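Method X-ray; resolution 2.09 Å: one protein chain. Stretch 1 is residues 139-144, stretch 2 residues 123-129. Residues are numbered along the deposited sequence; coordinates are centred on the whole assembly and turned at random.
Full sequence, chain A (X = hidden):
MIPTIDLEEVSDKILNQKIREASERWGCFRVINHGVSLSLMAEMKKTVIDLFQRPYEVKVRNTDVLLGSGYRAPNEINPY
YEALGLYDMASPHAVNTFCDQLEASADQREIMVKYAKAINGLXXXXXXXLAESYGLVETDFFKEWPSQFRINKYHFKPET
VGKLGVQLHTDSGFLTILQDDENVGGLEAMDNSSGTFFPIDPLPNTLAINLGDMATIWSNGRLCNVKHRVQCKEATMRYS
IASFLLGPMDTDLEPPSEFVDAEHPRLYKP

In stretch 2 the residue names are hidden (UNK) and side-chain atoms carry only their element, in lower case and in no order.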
# COMPACT_ATOMS: atom_id res chain seq x y z
N THR A 139 -6.30 -5.35 -20.52
CA THR A 139 -6.40 -6.05 -19.24
C THR A 139 -5.02 -6.38 -18.69
O THR A 139 -4.90 -7.00 -17.64
CB THR A 139 -7.27 -7.32 -19.36
OG1 THR A 139 -6.73 -8.18 -20.38
CG2 THR A 139 -8.73 -6.95 -19.72
N ASP A 140 -3.99 -5.95 -19.40
CA ASP A 140 -2.61 -6.20 -19.02
C ASP A 140 -1.86 -4.88 -18.80
O ASP A 140 -0.64 -4.85 -18.88
CB ASP A 140 -1.90 -6.99 -20.13
CG ASP A 140 -2.27 -8.47 -20.15
OD1 ASP A 140 -2.89 -8.97 -19.18
OD2 ASP A 140 -2.00 -9.11 -21.20
N PHE A 141 -2.58 -3.79 -18.52
CA PHE A 141 -1.97 -2.46 -18.51
C PHE A 141 -0.84 -2.30 -17.50
O PHE A 141 0.07 -1.46 -17.65
CB PHE A 141 -3.02 -1.37 -18.26
CG PHE A 141 -3.63 -1.41 -16.89
CD1 PHE A 141 -3.15 -0.57 -15.89
CD2 PHE A 141 -4.69 -2.25 -16.61
CE1 PHE A 141 -3.75 -0.57 -14.61
CE2 PHE A 141 -5.30 -2.24 -15.34
CZ PHE A 141 -4.82 -1.40 -14.34
N PHE A 142 -0.89 -3.10 -16.44
CA PHE A 142 0.01 -2.89 -15.32
C PHE A 142 1.32 -3.68 -15.48
O PHE A 142 2.25 -3.47 -14.70
CB PHE A 142 -0.72 -3.29 -14.03
CG PHE A 142 -1.30 -4.66 -14.11
CD1 PHE A 142 -0.52 -5.79 -13.89
CD2 PHE A 142 -2.61 -4.84 -14.52
CE1 PHE A 142 -1.04 -7.05 -14.03
CE2 PHE A 142 -3.13 -6.12 -14.67
CZ PHE A 142 -2.35 -7.22 -14.41
N LYS A 143 1.45 -4.48 -16.54
CA LYS A 143 2.48 -5.53 -16.55
C LYS A 143 3.92 -5.08 -16.61
O LYS A 143 4.81 -5.83 -16.24
CB LYS A 143 2.27 -6.49 -17.73
CG LYS A 143 1.37 -7.69 -17.45
CD LYS A 143 1.67 -8.78 -18.52
CE LYS A 143 0.83 -10.05 -18.31
NZ LYS A 143 0.42 -10.72 -19.57
N GLU A 144 4.16 -3.83 -16.99
CA GLU A 144 5.52 -3.33 -16.99
C GLU A 144 5.69 -2.31 -15.86
O GLU A 144 6.64 -1.53 -15.85
CB GLU A 144 5.87 -2.66 -18.32
CG GLU A 144 5.56 -3.46 -19.59
CD GLU A 144 6.24 -4.82 -19.65
OE1 GLU A 144 7.31 -4.99 -19.02
OE2 GLU A 144 5.70 -5.71 -20.33
N UNK A 123 -1.81 -7.61 -5.84
CA UNK A 123 -1.87 -6.26 -6.40
C UNK A 123 -2.18 -6.30 -7.89
O UNK A 123 -2.97 -5.49 -8.39
c UNK A 123 -0.56 -5.52 -6.15
N UNK A 124 -1.57 -7.24 -8.60
CA UNK A 124 -1.83 -7.39 -10.03
C UNK A 124 -3.23 -7.98 -10.29
O UNK A 124 -3.88 -7.61 -11.26
c UNK A 124 0.61 -7.64 -10.60
o UNK A 124 -0.77 -9.55 -10.07
c UNK A 124 -0.77 -8.28 -10.71
N UNK A 125 -3.69 -8.88 -9.42
CA UNK A 125 -5.08 -9.31 -9.50
C UNK A 125 -6.11 -8.15 -9.31
O UNK A 125 -7.12 -8.11 -10.00
c UNK A 125 -4.71 -11.75 -8.83
o UNK A 125 -4.68 -12.66 -7.96
o UNK A 125 -4.25 -11.92 -9.98
c UNK A 125 -5.38 -10.41 -8.47
N UNK A 126 -5.90 -7.29 -8.32
CA UNK A 126 -6.82 -6.16 -8.06
C UNK A 126 -6.73 -5.19 -9.22
O UNK A 126 -7.73 -4.65 -9.66
c UNK A 126 -6.13 -5.63 -4.21
c UNK A 126 -6.69 -6.32 -5.48
c UNK A 126 -8.15 -6.65 -5.28
c UNK A 126 -6.49 -5.46 -6.74
N UNK A 127 -5.53 -4.98 -9.74
CA UNK A 127 -5.39 -4.07 -10.87
C UNK A 127 -6.17 -4.60 -12.09
O UNK A 127 -6.90 -3.86 -12.74
c UNK A 127 -3.94 -3.88 -11.22
N UNK A 128 -6.01 -5.88 -12.39
CA UNK A 128 -6.73 -6.48 -13.53
C UNK A 128 -8.22 -6.37 -13.28
O UNK A 128 -8.99 -6.04 -14.18
n UNK A 128 -5.04 -10.33 -17.66
c UNK A 128 -6.54 -9.93 -15.28
c UNK A 128 -6.33 -7.93 -13.77
n UNK A 128 -3.07 -10.14 -16.50
c UNK A 128 -7.00 -8.52 -15.04
c UNK A 128 -4.40 -10.13 -16.52
n UNK A 128 -5.08 -9.98 -15.38
N UNK A 129 -8.64 -6.61 -12.04
CA UNK A 129 -10.07 -6.54 -11.75
C UNK A 129 -10.63 -5.12 -11.99
O UNK A 129 -11.77 -4.98 -12.42
n UNK A 129 -10.73 -11.22 -9.25
c UNK A 129 -10.68 -8.82 -8.69
c UNK A 129 -10.20 -8.46 -10.08
c UNK A 129 -10.27 -10.24 -8.28
c UNK A 129 -10.36 -6.97 -10.33

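Position 123 has one side-chain atom, a carbon. It lies out of reach of stretch 1. A lone CB means alanine, so this is Ala123. Its backbone O accepts a helical hydrogen bond from the N of position 127, at 2.9 Å.

Position 124 has three side-chain atoms. CB carries one oxygen and one carbon. CB of position 124 is 3.6 Å from CE1 of Phe142. This fork at CB is that of threonine, Thr124. Its CA sits over one face of the Phe142 ring. The backbone O of Thr124 is 3.5 Å from CZ of Phe142. The same O accepts a hydrogen bond from the N of position 128, at 3.0 Å.

Position 125 has two carbons, the second bearing two oxygens. CB points away from stretch 1 and nothing there is touched. A carboxylate one carbon beyond CB identifies Asp125.

Position 126 has four carbons, forked at the second. It is buried but out of reach of stretch 1. The fork one atom beyond CB gives leucine, Leu126.

Position 127 again has a single carbon, and here it points toward stretch 1. CB is 3.7 Å from CD2 of Phe142 and 4.1 Å from CZ of Phe141. The residue is Ala127. Its backbone O lies at the edge of the Phe141 ring, 3.5 Å from CE2.

Position 128 has three carbons, a nitrogen, then a carbon carrying two more nitrogens. CB points sideways, but the end of the chain comes nearer to stretch 1. Its two terminal nitrogens lie 2.9 and 3.0 Å from OD1 of Asp140. This is a guanidinium, so the residue is Arg128. The nearer nitrogen is NH2 and the other is NH1. O of Thr139 lies over one face of the guanidinium.

Position 129 has four carbons in a row ending in nitrogen. CB points away, and stretch 1 is not touched. This is Lys129.

The contact joins an apolar patch to a charged one. The Phe142 ring packs against Thr124 and Ala127, and the small CB of Ala127 also meets Phe141. Next to this, Arg128 and Asp140 form a salt bridge. Its two hydrogen bonds are weak, with N-H...O angles near 120°, so the charges meet at short range without good hydrogen-bond alignment. Asp140 also binds Lys143 within its own stretch: NZ of Lys143 is 3.3 Å from OD2 of Asp140, a salt bridge with a weak hydrogen bond. A type I turn from Asp140 to Lys143 brings these two residues close. The carboxylate thus meets two positive groups, one from each stretch.

Stretch 2, residues 123-129: ATDLARK
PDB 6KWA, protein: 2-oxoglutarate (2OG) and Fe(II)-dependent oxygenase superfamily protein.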